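Putative esterase (Sulfolobus solfataricus P2, PDB 2RAU) probably acts as a lipase or esterase of the alpha/beta-hydrolase fold, hydrolysing ester bonds, and carries bound calcium in the crystal. Local coordinates at residues N120-W126 against W276-L280; K171-D177 against V295-V301. All blocks are in the same frame, centred on the assembly; numbering follows the deposited sequence.

Contact 1: N120-W126 against W276-L280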
ATOM      1  N   ASN A 120      12.591  15.977   4.184  0.50 29.08           N
ATOM      2  CA  ASN A 120      11.475  16.663   3.508  0.50 28.98           C
ATOM      3  C   ASN A 120      10.666  15.713   2.623  0.50 28.76           C
ATOM      4  O   ASN A 120      10.153  16.100   1.571  0.50 27.60           O
ATOM      5  CB  ASN A 120      11.993  17.862   2.698  0.50 26.84           C
ATOM      6  CG  ASN A 120      12.674  18.856   3.562  0.50 30.83           C
ATOM      7  OD1 ASN A 120      12.020  19.543   4.327  0.50 35.21           O
ATOM      8  ND2 ASN A 120      13.999  18.940   3.468  0.50 32.93           N
ATOM      9  N   TRP A 121      10.583  14.455   3.036  1.00 27.36           N
ATOM     10  CA  TRP A 121       9.647  13.504   2.416  1.00 27.03           C
ATOM     11  C   TRP A 121       8.301  13.568   3.124  1.00 26.14           C
ATOM     12  O   TRP A 121       7.920  12.645   3.838  1.00 26.56           O
ATOM     13  CB  TRP A 121      10.240  12.104   2.482  1.00 28.23           C
ATOM     14  CG  TRP A 121      11.323  11.852   1.469  1.00 25.13           C
ATOM     15  CD1 TRP A 121      11.978  12.775   0.702  1.00 26.54           C
ATOM     16  CD2 TRP A 121      11.915  10.590   1.176  1.00 26.84           C
ATOM     17  NE1 TRP A 121      12.913  12.143  -0.083  1.00 24.55           N
ATOM     18  CE2 TRP A 121      12.896  10.802   0.199  1.00 25.21           C
ATOM     19  CE3 TRP A 121      11.680   9.292   1.625  1.00 26.22           C
ATOM     20  CZ2 TRP A 121      13.633   9.769  -0.349  1.00 25.67           C
ATOM     21  CZ3 TRP A 121      12.435   8.255   1.097  1.00 23.81           C
ATOM     22  CH2 TRP A 121      13.391   8.501   0.121  1.00 24.87           C
ATOM     23  N   GLY A 122       7.614  14.685   2.907  1.00 27.87           N
ATOM     24  CA  GLY A 122       6.311  14.987   3.466  1.00 27.80           C
ATOM     25  C   GLY A 122       5.225  14.917   2.420  1.00 25.72           C
ATOM     26  O   GLY A 122       5.414  14.372   1.347  1.00 26.35           O
ATOM     27  N   TRP A 123       4.092  15.522   2.730  1.00 26.37           N
ATOM     28  CA  TRP A 123       2.913  15.472   1.885  1.00 27.53           C
ATOM     29  C   TRP A 123       3.075  16.160   0.541  1.00 26.51           C
ATOM     30  O   TRP A 123       2.596  15.672  -0.475  1.00 28.86           O
ATOM     31  CB  TRP A 123       1.689  16.039   2.649  1.00 26.07           C
ATOM     32  CG  TRP A 123       1.135  15.034   3.530  1.00 25.27           C
ATOM     33  CD1 TRP A 123       1.165  15.004   4.908  1.00 28.77           C
ATOM     34  CD2 TRP A 123       0.551  13.805   3.119  1.00 24.52           C
ATOM     35  NE1 TRP A 123       0.579  13.858   5.361  1.00 30.85           N
ATOM     36  CE2 TRP A 123       0.204  13.096   4.276  1.00 26.45           C
ATOM     37  CE3 TRP A 123       0.243  13.254   1.874  1.00 29.33           C
ATOM     38  CZ2 TRP A 123      -0.445  11.861   4.224  1.00 28.07           C
ATOM     39  CZ3 TRP A 123      -0.354  12.012   1.825  1.00 27.37           C
ATOM     40  CH2 TRP A 123      -0.723  11.342   2.983  1.00 28.61           C
ATOM     41  N   SER A 124       3.715  17.316   0.491  1.00 28.89           N
ATOM     42  CA  SER A 124       3.888  17.950  -0.825  1.00 28.64           C
ATOM     43  C   SER A 124       4.773  17.077  -1.738  1.00 26.91           C
ATOM     44  O   SER A 124       4.512  16.953  -2.941  1.00 25.27           O
ATOM     45  CB  SER A 124       4.365  19.413  -0.717  1.00 34.66           C
ATOM     46  OG  SER A 124       5.630  19.477  -0.147  1.00 40.45           O
ATOM     47  N   THR A 125       5.773  16.420  -1.174  1.00 28.59           N
ATOM     48  CA  THR A 125       6.594  15.501  -1.955  1.00 24.75           C
ATOM     49  C   THR A 125       5.783  14.318  -2.475  1.00 25.22           C
ATOM     50  O   THR A 125       5.802  14.024  -3.661  1.00 27.72           O
ATOM     51  CB  THR A 125       7.836  15.030  -1.143  1.00 25.83           C
ATOM     52  OG1 THR A 125       8.644  16.174  -0.849  1.00 28.68           O
ATOM     53  CG2 THR A 125       8.656  13.967  -1.906  1.00 25.53           C
ATOM     54  N   TRP A 126       5.089  13.632  -1.580  1.00 25.88           N
ATOM     55  CA  TRP A 126       4.290  12.457  -1.927  1.00 26.74           C
ATOM     56  C   TRP A 126       3.198  12.822  -2.929  1.00 25.25           C
ATOM     57  O   TRP A 126       3.004  12.100  -3.885  1.00 26.97           O
ATOM     58  CB  TRP A 126       3.683  11.815  -0.647  1.00 28.52           C
ATOM     59  CG  TRP A 126       4.301  10.498  -0.256  1.00 25.76           C
ATOM     60  CD1 TRP A 126       3.642   9.298  -0.069  1.00 28.55           C
ATOM     61  CD2 TRP A 126       5.697  10.214  -0.048  1.00 23.91           C
ATOM     62  NE1 TRP A 126       4.548   8.312   0.257  1.00 28.75           N
ATOM     63  CE2 TRP A 126       5.801   8.844   0.300  1.00 28.04           C
ATOM     64  CE3 TRP A 126       6.864  10.988  -0.093  1.00 26.82           C
ATOM     65  CZ2 TRP A 126       7.010   8.235   0.554  1.00 27.16           C
ATOM     66  CZ3 TRP A 126       8.069  10.372   0.158  1.00 26.91           C
ATOM     67  CH2 TRP A 126       8.132   9.035   0.494  1.00 26.51           C
ATOM     68  N   TRP A 276      10.352   4.208   6.441  1.00 26.24           N
ATOM     69  CA  TRP A 276       9.283   5.133   6.098  1.00 26.59           C
ATOM     70  C   TRP A 276       9.609   6.478   6.747  1.00 26.34           C
ATOM     71  O   TRP A 276      10.006   6.502   7.866  1.00 24.95           O
ATOM     72  CB  TRP A 276       7.961   4.632   6.642  1.00 26.44           C
ATOM     73  CG  TRP A 276       6.768   5.351   6.160  1.00 25.06           C
ATOM     74  CD1 TRP A 276       6.011   6.268   6.854  1.00 21.90           C
ATOM     75  CD2 TRP A 276       6.153   5.228   4.868  1.00 23.64           C
ATOM     76  NE1 TRP A 276       4.966   6.716   6.058  1.00 25.70           N
ATOM     77  CE2 TRP A 276       5.035   6.091   4.840  1.00 24.26           C
ATOM     78  CE3 TRP A 276       6.426   4.467   3.737  1.00 26.21           C
ATOM     79  CZ2 TRP A 276       4.193   6.194   3.725  1.00 22.64           C
ATOM     80  CZ3 TRP A 276       5.584   4.563   2.652  1.00 22.67           C
ATOM     81  CH2 TRP A 276       4.478   5.413   2.651  1.00 25.74           C
ATOM     82  N   PRO A 277       9.455   7.600   6.015  1.00 26.49           N
ATOM     83  CA  PRO A 277       9.807   8.874   6.599  1.00 25.70           C
ATOM     84  C   PRO A 277       8.880   9.319   7.711  1.00 24.75           C
ATOM     85  O   PRO A 277       7.638   9.227   7.612  1.00 27.42           O
ATOM     86  CB  PRO A 277       9.737   9.830   5.408  1.00 25.95           C
ATOM     87  CG  PRO A 277       8.663   9.222   4.537  1.00 28.10           C
ATOM     88  CD  PRO A 277       8.942   7.740   4.637  1.00 26.88           C
ATOM     89  N   TYR A 278       9.485   9.774   8.796  1.00 25.78           N
ATOM     90  CA  TYR A 278       8.733  10.437   9.873  1.00 25.14           C
ATOM     91  C   TYR A 278       7.971  11.684   9.425  1.00 26.69           C
ATOM     92  O   TYR A 278       6.952  12.033  10.017  1.00 27.13           O
ATOM     93  CB  TYR A 278       9.663  10.834  11.066  1.00 28.92           C
ATOM     94  CG  TYR A 278       9.632   9.820  12.204  1.00 29.07           C
ATOM     95  CD1 TYR A 278       8.509   9.698  13.017  1.00 36.66           C
ATOM     96  CD2 TYR A 278      10.725   9.010  12.485  1.00 35.16           C
ATOM     97  CE1 TYR A 278       8.467   8.782  14.066  1.00 29.35           C
ATOM     98  CE2 TYR A 278      10.677   8.087  13.507  1.00 31.34           C
ATOM     99  CZ  TYR A 278       9.539   7.986  14.302  1.00 32.03           C
ATOM    100  OH  TYR A 278       9.466   7.058  15.326  1.00 29.19           O
ATOM    101  N   ARG A 279       8.481  12.369   8.411  1.00 27.70           N
ATOM    102  CA  ARG A 279       7.963  13.670   8.039  1.00 25.62           C
ATOM    103  C   ARG A 279       6.433  13.615   7.749  1.00 27.96           C
ATOM    104  O   ARG A 279       5.661  14.491   8.172  1.00 30.09           O
ATOM    105  CB  ARG A 279       8.818  14.245   6.879  1.00 27.17           C
ATOM    106  CG  ARG A 279       8.415  15.613   6.332  1.00 34.73           C
ATOM    107  CD  ARG A 279       8.492  16.584   7.435  1.00 39.28           C
ATOM    108  NE  ARG A 279       8.400  17.980   7.023  1.00 43.57           N
ATOM    109  CZ  ARG A 279       9.423  18.836   7.020  1.00 43.98           C
ATOM    110  NH1 ARG A 279      10.663  18.470   7.342  1.00 38.87           N
ATOM    111  NH2 ARG A 279       9.202  20.087   6.684  1.00 43.50           N
ATOM    112  N   LEU A 280       5.981  12.563   7.087  1.00 28.63           N
ATOM    113  CA  LEU A 280       4.570  12.458   6.733  1.00 28.42           C
ATOM    114  C   LEU A 280       3.671  12.521   7.965  1.00 30.33           C
ATOM    115  O   LEU A 280       2.684  13.241   7.968  1.00 36.66           O
ATOM    116  CB  LEU A 280       4.322  11.176   5.931  1.00 29.37           C
ATOM    117  CG  LEU A 280       4.704  11.154   4.459  1.00 31.81           C
ATOM    118  CD1 LEU A 280       4.733   9.752   3.974  1.00 26.97           C
ATOM    119  CD2 LEU A 280       3.737  12.017   3.609  1.00 23.15           C
TER
HETATM  120  O   HOH W   1       0.252  13.568   8.533  1.00 57.09           O
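Leu280 reaches across to Trp123 and Trp126, and its two methyl groups settle on two different indoles, a double CH-pi contact that joins the N-terminal end of helix 123-141 to helix 278-282 in this alpha/beta-hydrolase fold. CD2 sits over the centre of the Trp123 ring system, 3.8 Å from the centroid of the five-membered ring and only 13° off its normal. CD1 covers one face of Trp126, nearer the rim. A branched leucine suits the spot: chi1 (-78°) places CG beside the backbone N, and the fork at CG sends the methyls to separate aromatic faces, with CD2 also 3.5 Å from Gly122 C. Gly122, the N-cap of helix 123-141, has only hydrogens to set against the Arg279 chain, whose CG comes within 3.6 Å of Gly122 CA. Pro277 extends the apolar patch: its CB is 3.7 Å from Trp121 CB, and its CG lies at the edge of the Trp121 ring. The carbonyl oxygen of Trp121, centre of an inverse gamma turn, is buried here among Pro277, Arg279 and Leu280 carbons without a polar partner. Trp276 meets Trp126 obliquely, the planes 75° apart, while Phe153 of helix 153-169 borders both rings.

The Asn120 end is looser and exposed. There the Asn120 and Arg279 side chains lie side by side, amide and guanidinium planes strongly turned, without a hydrogen bond in the conformer described; Arg279 instead makes a salt bridge through NE with Glu283, whose other oxygen accepts from Trp123 N. A separate polar spot borders the packed part, where a water in the plane of the Trp123 indole accepts from NE1 at 3.2 Å.

Contact 2: K171-D177 against V295-V301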
ATOM      1  N   LYS A 171     -12.365  10.205 -10.686  1.00 23.46           N
ATOM      2  CA  LYS A 171     -13.773   9.985 -10.901  1.00 26.08           C
ATOM      3  C   LYS A 171     -14.379   8.961  -9.936  1.00 27.90           C
ATOM      4  O   LYS A 171     -15.588   8.749  -9.926  1.00 27.34           O
ATOM      5  CB  LYS A 171     -14.019   9.569 -12.352  1.00 27.74           C
ATOM      6  CG  LYS A 171     -13.409   8.262 -12.732  1.00 25.91           C
ATOM      7  CD  LYS A 171     -13.555   7.913 -14.194  1.00 27.12           C
ATOM      8  CE  LYS A 171     -12.667   6.740 -14.525  1.00 28.60           C
ATOM      9  NZ  LYS A 171     -12.578   6.447 -15.966  1.00 29.97           N
ATOM     10  N   GLY A 172     -13.542   8.340  -9.101  1.00 28.32           N
ATOM     11  CA  GLY A 172     -14.009   7.366  -8.139  1.00 27.34           C
ATOM     12  C   GLY A 172     -12.917   7.060  -7.144  1.00 26.11           C
ATOM     13  O   GLY A 172     -11.730   7.037  -7.499  1.00 24.74           O
ATOM     14  N   LEU A 173     -13.320   6.839  -5.895  0.50 23.64           N
ATOM     15  CA  LEU A 173     -12.386   6.506  -4.809  0.50 24.15           C
ATOM     16  C   LEU A 173     -12.696   5.136  -4.210  0.50 25.29           C
ATOM     17  O   LEU A 173     -13.843   4.800  -3.964  0.50 24.43           O
ATOM     18  CB  LEU A 173     -12.400   7.572  -3.717  0.50 22.87           C
ATOM     19  CG  LEU A 173     -11.629   8.860  -3.997  0.50 17.56           C
ATOM     20  CD1 LEU A 173     -12.170  10.008  -3.120  0.50 16.24           C
ATOM     21  CD2 LEU A 173     -10.130   8.675  -3.820  0.50 22.84           C
ATOM     22  N   ILE A 174     -11.650   4.332  -4.043  1.00 27.69           N
ATOM     23  CA  ILE A 174     -11.755   3.014  -3.424  1.00 25.83           C
ATOM     24  C   ILE A 174     -10.792   2.970  -2.233  1.00 26.40           C
ATOM     25  O   ILE A 174      -9.572   2.923  -2.408  1.00 26.97           O
ATOM     26  CB  ILE A 174     -11.375   1.894  -4.401  1.00 26.91           C
ATOM     27  CG1 ILE A 174     -12.269   1.936  -5.661  1.00 28.63           C
ATOM     28  CG2 ILE A 174     -11.382   0.488  -3.685  1.00 22.26           C
ATOM     29  CD1 ILE A 174     -11.629   1.257  -6.882  1.00 27.70           C
ATOM     30  N   LEU A 175     -11.331   2.977  -1.013  1.00 22.87           N
ATOM     31  CA  LEU A 175     -10.506   2.963   0.203  1.00 25.71           C
ATOM     32  C   LEU A 175     -10.520   1.561   0.824  1.00 27.20           C
ATOM     33  O   LEU A 175     -11.557   1.069   1.253  1.00 24.88           O
ATOM     34  CB  LEU A 175     -11.003   4.023   1.200  1.00 25.39           C
ATOM     35  CG  LEU A 175     -11.108   5.458   0.636  1.00 25.92           C
ATOM     36  CD1 LEU A 175     -11.871   6.386   1.647  1.00 27.42           C
ATOM     37  CD2 LEU A 175      -9.674   5.978   0.212  1.00 29.94           C
ATOM     38  N   LEU A 176      -9.362   0.910   0.786  1.00 27.41           N
ATOM     39  CA  LEU A 176      -9.168  -0.462   1.262  1.00 25.69           C
ATOM     40  C   LEU A 176      -8.527  -0.391   2.660  1.00 24.14           C
ATOM     41  O   LEU A 176      -7.294  -0.364   2.833  1.00 28.47           O
ATOM     42  CB  LEU A 176      -8.299  -1.251   0.264  1.00 25.50           C
ATOM     43  CG  LEU A 176      -8.861  -1.345  -1.177  1.00 24.29           C
ATOM     44  CD1 LEU A 176      -7.795  -1.747  -2.170  1.00 29.98           C
ATOM     45  CD2 LEU A 176     -10.062  -2.273  -1.252  1.00 23.94           C
ATOM     46  N   ASP A 177      -9.386  -0.291   3.650  1.00 25.38           N
ATOM     47  CA  ASP A 177      -8.971  -0.113   5.047  1.00 26.33           C
ATOM     48  C   ASP A 177      -7.963   1.045   5.160  1.00 27.70           C
ATOM     49  O   ASP A 177      -6.857   0.901   5.670  1.00 27.93           O
ATOM     50  CB  ASP A 177      -8.454  -1.448   5.647  1.00 27.45           C
ATOM     51  CG  ASP A 177      -8.916  -1.692   7.087  1.00 21.99           C
ATOM     52  OD1 ASP A 177      -9.940  -1.126   7.518  1.00 26.69           O
ATOM     53  OD2 ASP A 177      -8.231  -2.498   7.784  1.00 28.58           O
ATOM     54  N   VAL A 295     -16.989  12.807  -5.297  1.00 31.69           N
ATOM     55  CA  VAL A 295     -16.548  11.650  -6.044  1.00 31.61           C
ATOM     56  C   VAL A 295     -17.237  10.416  -5.428  1.00 29.94           C
ATOM     57  O   VAL A 295     -17.227  10.273  -4.204  1.00 30.75           O
ATOM     58  CB  VAL A 295     -14.976  11.527  -5.921  1.00 32.04           C
ATOM     59  CG1 VAL A 295     -14.471  10.185  -6.354  1.00 29.42           C
ATOM     60  CG2 VAL A 295     -14.273  12.676  -6.698  1.00 34.26           C
ATOM     61  N   PRO A 296     -17.855   9.541  -6.261  1.00 26.68           N
ATOM     62  CA  PRO A 296     -18.347   8.252  -5.772  1.00 27.36           C
ATOM     63  C   PRO A 296     -17.234   7.501  -5.062  1.00 25.75           C
ATOM     64  O   PRO A 296     -16.117   7.379  -5.597  1.00 25.31           O
ATOM     65  CB  PRO A 296     -18.735   7.513  -7.053  1.00 27.16           C
ATOM     66  CG  PRO A 296     -19.086   8.568  -7.967  1.00 26.65           C
ATOM     67  CD  PRO A 296     -18.132   9.690  -7.690  1.00 28.37           C
ATOM     68  N   THR A 297     -17.551   6.993  -3.877  1.00 26.74           N
ATOM     69  CA  THR A 297     -16.584   6.343  -2.992  1.00 26.18           C
ATOM     70  C   THR A 297     -17.088   5.021  -2.415  1.00 24.94           C
ATOM     71  O   THR A 297     -18.252   4.898  -2.050  1.00 26.77           O
ATOM     72  CB  THR A 297     -16.173   7.310  -1.818  1.00 25.98           C
ATOM     73  OG1 THR A 297     -15.623   8.524  -2.354  1.00 30.00           O
ATOM     74  CG2 THR A 297     -15.175   6.661  -0.859  1.00 24.89           C
ATOM     75  N   ILE A 298     -16.209   4.019  -2.400  1.00 26.78           N
ATOM     76  CA  ILE A 298     -16.462   2.770  -1.661  1.00 26.59           C
ATOM     77  C   ILE A 298     -15.320   2.631  -0.641  1.00 25.51           C
ATOM     78  O   ILE A 298     -14.150   2.836  -0.968  1.00 26.36           O
ATOM     79  CB  ILE A 298     -16.653   1.521  -2.598  1.00 25.70           C
ATOM     80  CG1 ILE A 298     -17.136   0.307  -1.790  1.00 25.61           C
ATOM     81  CG2 ILE A 298     -15.382   1.244  -3.446  1.00 26.01           C
ATOM     82  CD1 ILE A 298     -17.532  -0.834  -2.653  1.00 26.06           C
ATOM     83  N   ALA A 299     -15.683   2.323   0.612  1.00 25.75           N
ATOM     84  CA  ALA A 299     -14.719   2.217   1.705  1.00 26.05           C
ATOM     85  C   ALA A 299     -14.915   0.901   2.406  1.00 24.88           C
ATOM     86  O   ALA A 299     -16.018   0.569   2.806  1.00 26.60           O
ATOM     87  CB  ALA A 299     -14.867   3.390   2.693  1.00 24.80           C
ATOM     88  N   PHE A 300     -13.848   0.124   2.492  1.00 24.93           N
ATOM     89  CA  PHE A 300     -13.854  -1.135   3.237  1.00 27.15           C
ATOM     90  C   PHE A 300     -13.164  -0.930   4.594  1.00 27.75           C
ATOM     91  O   PHE A 300     -12.102  -0.321   4.659  1.00 25.45           O
ATOM     92  CB  PHE A 300     -13.128  -2.232   2.472  1.00 25.49           C
ATOM     93  CG  PHE A 300     -13.798  -2.626   1.186  1.00 24.32           C
ATOM     94  CD1 PHE A 300     -13.642  -1.850   0.048  1.00 29.08           C
ATOM     95  CD2 PHE A 300     -14.544  -3.795   1.097  1.00 26.38           C
ATOM     96  CE1 PHE A 300     -14.237  -2.218  -1.130  1.00 27.60           C
ATOM     97  CE2 PHE A 300     -15.129  -4.176  -0.089  1.00 25.47           C
ATOM     98  CZ  PHE A 300     -14.962  -3.401  -1.205  1.00 24.35           C
ATOM     99  N   VAL A 301     -13.770  -1.442   5.663  0.50 25.98           N
ATOM    100  CA  VAL A 301     -13.204  -1.274   7.008  0.50 26.37           C
ATOM    101  C   VAL A 301     -13.156  -2.617   7.763  0.50 25.55           C
ATOM    102  O   VAL A 301     -14.163  -3.285   7.931  0.50 25.64           O
ATOM    103  CB  VAL A 301     -13.930  -0.124   7.794  0.50 25.84           C
ATOM    104  CG1 VAL A 301     -15.376  -0.501   8.166  0.50 21.14           C
ATOM    105  CG2 VAL A 301     -13.132   0.275   9.010  0.50 27.58           C
TER
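Leu173 pairs with Thr297 where strand 170-176 runs parallel to strand 297-302 in the central sheet of the alpha/beta hydrolase. Leu173 CB lies 3.6 Å from Thr297 OG1; further out, in the conformer described, CG meets Val295 CG1 at 3.9 Å, and the CD1 tip touches both that methyl and the threonine hydroxyl. With CG anti to its own carbonyl carbon (chi1 -78°), the leucine runs beside Thr297, on the sheet face covered by helix 153-169. Thr297 can stand in this apolar row because OG1 donates to Val295 O, at 3.0 Å and from above the carbonyl plane. On the opposite face, beta-branched Ile174 and Ile298 pack alongside each other, and Leu176 CD2 touches Phe300 CD1; helix 338-353 covers Ile174, Ile298 and Phe300. Four nearly straight backbone bonds join the strands, the straightest from Phe300 N to Leu175 O (174°). The fifth, Asp177 N to Phe300 O, bends to 133° as the chain leaves the strand.

Asp177 OD2 is hydrogen-bonded to Ser302 OG and His329 ND1. With Ser152, Asp177 and His329 fit a Ser-His-Asp triad, so the contact's chemistry implies that backbone pairing anchors a probable catalytic acid at the strand's end.

In the fold
After the first strands of the sheet, the chain reaches 120-126, entering helix 123-141, and then continues through strand 146-151 and helix 153-169 into 171-177 in the central sheet. A long excursion of loops and short helices follows before 276-280 returns to close contact 1, about 150 residues after it opened. Only then does 295-301 close contact 2, a loop of 118 residues. The segments therefore alternate, and the two closures cross. Contact 1 fastens the end of the excursion to the start of a helix, whereas contact 2 adds a strand to the sheet. Their centres are 23 Å apart, and helix 153-169 touches side chains of both.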